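Local coordinates for uncharacterized protein (Bacteroides vulgatus, PDB 4FMR) that probably binds DNA through an HU/IHF-like domain, which is joined in the same chain to an immunoglobulin-like domain, at the interface of chains A and B. Sequence-based numbering; all coordinates share one arbitrary frame. Chains: chain A/B, uncharacterized hypothetical protein.

Two patches of one two-fold symmetric interface are described, their C-alpha centres about 27 Å apart. Contact 1 joins two HU-like regions: the loop after strand 80-87 of chain A receives strands 4-12, 23-27 and 119-126 of chain B. Contact 2 pairs the HU-like region of chain B, through strands 80-87 and 101-108, with the Ig-like region of chain A. They share no residue, but contact 1's loop directly follows the strand that carries contact 2's B:Arg81 in the other chain. Because each contact recurs with the chains exchanged, the Ig-like region of each chain grips its partner's HU-like region, which suggests an intertwined dimer, as HU-family proteins form.

Contact 1: the interface of chains A and B. Residues chain A 88-90, 94-95, 100; chain B 10, 23, 25, 123.
In the HU-like part of the dimer, the aromatic side chain of B:Phe25, on strand 23-27, enters a pocket made by the loop of chain A that follows strand 80-87. A flat, apolar ring suits this place, since chain A meets it on both faces. The methyl CB of A:Ala90 lies over one face, 3.8 Å from the ring centroid, a CH-pi contact that a small residue allows at such close backbone approach. Toward the rim of the opposite face comes the six-membered ring of A:Trp95, its CE3 3.6 Å from B:Phe25 CE2; the planes stand 55° apart in an edge-to-face arrangement. A:Trp95 has CG anti to its backbone N (chi1 -179°), which carries the indole to this side. A:Asn100 does two jobs: its CB backs the face of the indole, while its amide meets B:Phe25 directly.

That amide stands almost perpendicular to the phenylalanine ring (87°), with A:Asn100 OD1 3.3 Å from B:Phe25 CE2. A:Asn100 ND2 donates to A:Val89 O at 3.0 Å; the acceptor lies close to the amide plane of A:Asn100, whereas ND2 stands above the carbonyl plane of A:Val89, and the bond ties the two ends of the loop together. Replacing A:Asn100 with an alanine would probably leave A:Val89 O without this donor and open a gap beside the edge of B:Phe25.

Backbone groups add polar links: A:Ala90 N donates to B:Lys23 O at 2.9 Å, while a water joins A:Gly88 O to B:Phe25 N. The branched B:Leu10 brings CD2 to within 3.6 Å of A:Ala90 CB, widening the apolar surface, and B:Val123 flanks A:Trp95 more distantly. The patch thus lies where residues 88-100, connecting strands 80-87 and 101-108 of chain A, pack against strands 4-12, 23-27 and 119-126 of chain B.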
# COMPACT_ATOMS: atom_id res chain seq x y z
N GLY A 88 7.16 -3.54 14.01
CA GLY A 88 7.50 -3.80 15.40
C GLY A 88 8.78 -3.14 15.87
O GLY A 88 9.71 -2.90 15.10
N VAL A 89 8.81 -2.89 17.18
CA VAL A 89 9.90 -2.33 17.97
C VAL A 89 11.09 -3.31 17.99
O VAL A 89 10.88 -4.53 18.16
CB VAL A 89 9.35 -2.04 19.41
CG1 VAL A 89 10.46 -1.75 20.42
CG2 VAL A 89 8.33 -0.90 19.40
N ALA A 90 12.32 -2.78 17.81
CA ALA A 90 13.56 -3.56 17.89
C ALA A 90 13.92 -3.77 19.37
O ALA A 90 14.63 -2.95 19.96
CB ALA A 90 14.67 -2.85 17.14
N ALA A 94 17.65 -6.81 18.84
CA ALA A 94 17.51 -8.10 18.16
C ALA A 94 16.15 -8.27 17.50
O ALA A 94 15.16 -7.64 17.91
CB ALA A 94 17.74 -9.23 19.15
N TRP A 95 16.10 -9.15 16.50
CA TRP A 95 14.89 -9.51 15.78
C TRP A 95 14.17 -10.63 16.52
O TRP A 95 14.77 -11.69 16.72
CB TRP A 95 15.25 -9.94 14.33
CG TRP A 95 14.07 -10.31 13.47
CD1 TRP A 95 13.50 -11.55 13.34
CD2 TRP A 95 13.31 -9.43 12.63
NE1 TRP A 95 12.43 -11.49 12.48
CE2 TRP A 95 12.30 -10.21 12.01
CE3 TRP A 95 13.38 -8.06 12.35
CZ2 TRP A 95 11.39 -9.66 11.11
CZ3 TRP A 95 12.46 -7.51 11.47
CH2 TRP A 95 11.47 -8.31 10.87
N ASN A 100 8.32 -9.00 15.67
CA ASN A 100 8.80 -8.40 14.43
C ASN A 100 8.35 -9.19 13.23
O ASN A 100 8.17 -10.41 13.30
CB ASN A 100 10.32 -8.28 14.43
CG ASN A 100 10.90 -7.35 15.47
OD1 ASN A 100 11.96 -7.62 16.03
ND2 ASN A 100 10.25 -6.22 15.73
N LEU B 10 19.90 -0.39 13.01
CA LEU B 10 19.15 -0.01 14.20
C LEU B 10 19.24 1.51 14.33
O LEU B 10 20.29 2.04 14.68
CB LEU B 10 19.65 -0.75 15.46
CG LEU B 10 19.44 -2.27 15.49
CD1 LEU B 10 20.37 -2.93 16.49
CD2 LEU B 10 18.01 -2.63 15.81
N LYS B 23 14.38 1.84 19.72
CA LYS B 23 15.01 1.58 18.40
C LYS B 23 14.08 0.81 17.44
O LYS B 23 13.24 0.01 17.87
CB LYS B 23 16.33 0.80 18.56
CG LYS B 23 17.48 1.58 19.21
CD LYS B 23 18.16 2.58 18.26
CE LYS B 23 19.39 3.20 18.88
NZ LYS B 23 20.02 4.20 17.97
N PHE B 25 14.01 -0.94 13.03
CA PHE B 25 14.82 -1.48 11.95
C PHE B 25 14.66 -0.65 10.67
O PHE B 25 13.55 -0.24 10.32
CB PHE B 25 14.48 -2.96 11.68
CG PHE B 25 14.66 -3.89 12.85
CD1 PHE B 25 15.92 -4.35 13.22
CD2 PHE B 25 13.55 -4.36 13.55
CE1 PHE B 25 16.07 -5.24 14.29
CE2 PHE B 25 13.70 -5.25 14.62
CZ PHE B 25 14.96 -5.68 14.98
N VAL B 123 20.64 -8.35 11.06
CA VAL B 123 20.78 -7.10 11.83
C VAL B 123 22.26 -6.71 11.85
O VAL B 123 23.10 -7.48 12.33
CB VAL B 123 20.16 -7.22 13.26
CG1 VAL B 123 20.30 -5.91 14.04
CG2 VAL B 123 18.69 -7.65 13.19
O HOH W 1 10.86 -1.81 12.90

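Contact 2: the interface of chains A and B. Residues chain A 145-147, 210, 237-238; chain B 81, 107.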
# COMPACT_ATOMS: atom_id res chain seq x y z
N ASP A 145 -8.12 -0.07 4.21
CA ASP A 145 -8.59 -0.32 2.84
C ASP A 145 -9.36 -1.64 2.70
O ASP A 145 -9.62 -2.06 1.57
CB ASP A 145 -7.40 -0.32 1.86
CG ASP A 145 -6.28 -1.29 2.22
OD1 ASP A 145 -6.39 -1.97 3.25
OD2 ASP A 145 -5.28 -1.35 1.46
N PHE A 146 -9.68 -2.31 3.82
CA PHE A 146 -10.39 -3.60 3.87
C PHE A 146 -9.47 -4.76 3.42
O PHE A 146 -9.92 -5.76 2.88
CB PHE A 146 -11.73 -3.61 3.11
CG PHE A 146 -12.83 -3.16 4.03
CD1 PHE A 146 -13.07 -1.81 4.25
CD2 PHE A 146 -13.61 -4.09 4.73
CE1 PHE A 146 -14.10 -1.39 5.11
CE2 PHE A 146 -14.62 -3.67 5.59
CZ PHE A 146 -14.85 -2.33 5.79
N SER A 147 -8.19 -4.60 3.70
CA SER A 147 -7.20 -5.65 3.62
C SER A 147 -7.09 -6.15 5.06
O SER A 147 -7.23 -5.35 5.99
CB SER A 147 -5.89 -5.16 3.03
OG SER A 147 -5.30 -4.20 3.88
N GLU A 210 -9.68 -12.36 -1.92
CA GLU A 210 -10.82 -11.50 -1.71
C GLU A 210 -12.03 -12.36 -1.32
O GLU A 210 -12.21 -13.48 -1.81
CB GLU A 210 -11.10 -10.64 -2.96
CG GLU A 210 -11.96 -9.41 -2.68
CD GLU A 210 -11.21 -8.16 -2.30
OE1 GLU A 210 -9.98 -8.12 -2.49
OE2 GLU A 210 -11.85 -7.21 -1.79
N ILE A 237 -13.58 -7.72 1.13
CA ILE A 237 -12.43 -7.72 2.03
C ILE A 237 -11.31 -8.60 1.43
O ILE A 237 -11.60 -9.63 0.84
CB ILE A 237 -12.84 -8.20 3.49
CG1 ILE A 237 -11.70 -8.01 4.52
CG2 ILE A 237 -13.48 -9.62 3.51
CD1 ILE A 237 -12.07 -8.28 6.08
N TYR A 238 -10.04 -8.17 1.58
CA TYR A 238 -8.88 -8.97 1.21
C TYR A 238 -8.29 -9.58 2.46
O TYR A 238 -8.00 -8.86 3.40
CB TYR A 238 -7.81 -8.20 0.44
CG TYR A 238 -6.62 -9.08 0.10
CD1 TYR A 238 -6.69 -10.00 -0.95
CD2 TYR A 238 -5.45 -9.04 0.85
CE1 TYR A 238 -5.61 -10.83 -1.26
CE2 TYR A 238 -4.37 -9.87 0.56
CZ TYR A 238 -4.46 -10.79 -0.49
OH TYR A 238 -3.42 -11.63 -0.79
N ARG B 81 -3.02 -6.84 -3.82
CA ARG B 81 -4.44 -6.59 -3.91
C ARG B 81 -4.61 -5.06 -3.97
O ARG B 81 -4.00 -4.32 -3.20
CB ARG B 81 -5.24 -7.23 -2.77
CG ARG B 81 -6.76 -6.99 -2.87
CD ARG B 81 -7.12 -5.73 -2.13
NE ARG B 81 -8.56 -5.67 -1.85
CZ ARG B 81 -9.11 -4.78 -1.04
NH1 ARG B 81 -8.36 -3.87 -0.43
NH2 ARG B 81 -10.41 -4.83 -0.78
N THR B 107 -2.02 -3.52 -1.24
CA THR B 107 -1.52 -4.35 -0.14
C THR B 107 -0.78 -5.54 -0.76
O THR B 107 -1.07 -5.92 -1.89
CB THR B 107 -2.64 -4.74 0.85
OG1 THR B 107 -2.01 -5.33 1.99
CG2 THR B 107 -3.65 -5.73 0.26
O HOH W 2 -12.19 -2.64 -0.04
O HOH W 3 -5.69 -2.75 -0.80
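A:Tyr238 and the aliphatic stem of B:Arg81 form the apolar centre, sliding past each other in opposite directions. B:Arg81 CB sits over the tyrosine ring, 3.7 Å from its centroid and offset toward the rim, in a CH-pi contact. On the same side of the ring, beyond its CD2 edge, the methyl CG2 of B:Thr107 reaches A:Ser147 CB at 3.6 Å and also approaches A:Tyr238 CD2. A threonine fits here because its methyl can pack against the small serine and the ring together.

Outward from this core, the arginine chain bends at chi2 (-90°) after leaving CG anti to the backbone N, and this turn brings the guanidinium to A:Glu210. The grip is side-on: B:Arg81 NE meets A:Glu210 OE1 at 2.9 Å in a salt bridge, and B:Arg81 NH2 meets A:Glu210 OE2 at 3.0 Å. Both carboxylate oxygens use their syn lone pairs, and the two planar groups are only 17° from coplanar, so the paired bonds restrain the rotation of each. Arginine suits the role because its remaining terminal nitrogen, B:Arg81 NH1, can still donate, to the backbone A:Asp145 O at 3.0 Å. That bond is nearly straight (173° at H) and lies in the guanidinium plane, although NH1 stands above the carbonyl plane of its acceptor.

Waters extend the rim. One connects B:Arg81 NH1 to A:Asp145 OD2, and another connects B:Arg81 NH2 to A:Asp145 O. The other carboxylate oxygen, A:Asp145 OD1, accepts from A:Ser147 OG at 2.6 Å and from A:Ser147 N, bracing the turn that presents the backbone acceptor; the carboxylate of A:Asp145, if ionised, may also steady the arginine. Strands 80-87 and 101-108 of the HU-like region of chain B here meet strands 147-149, 209-217 and 231-240 of the Ig-like region of chain A, linking the two kinds of domain between subunits.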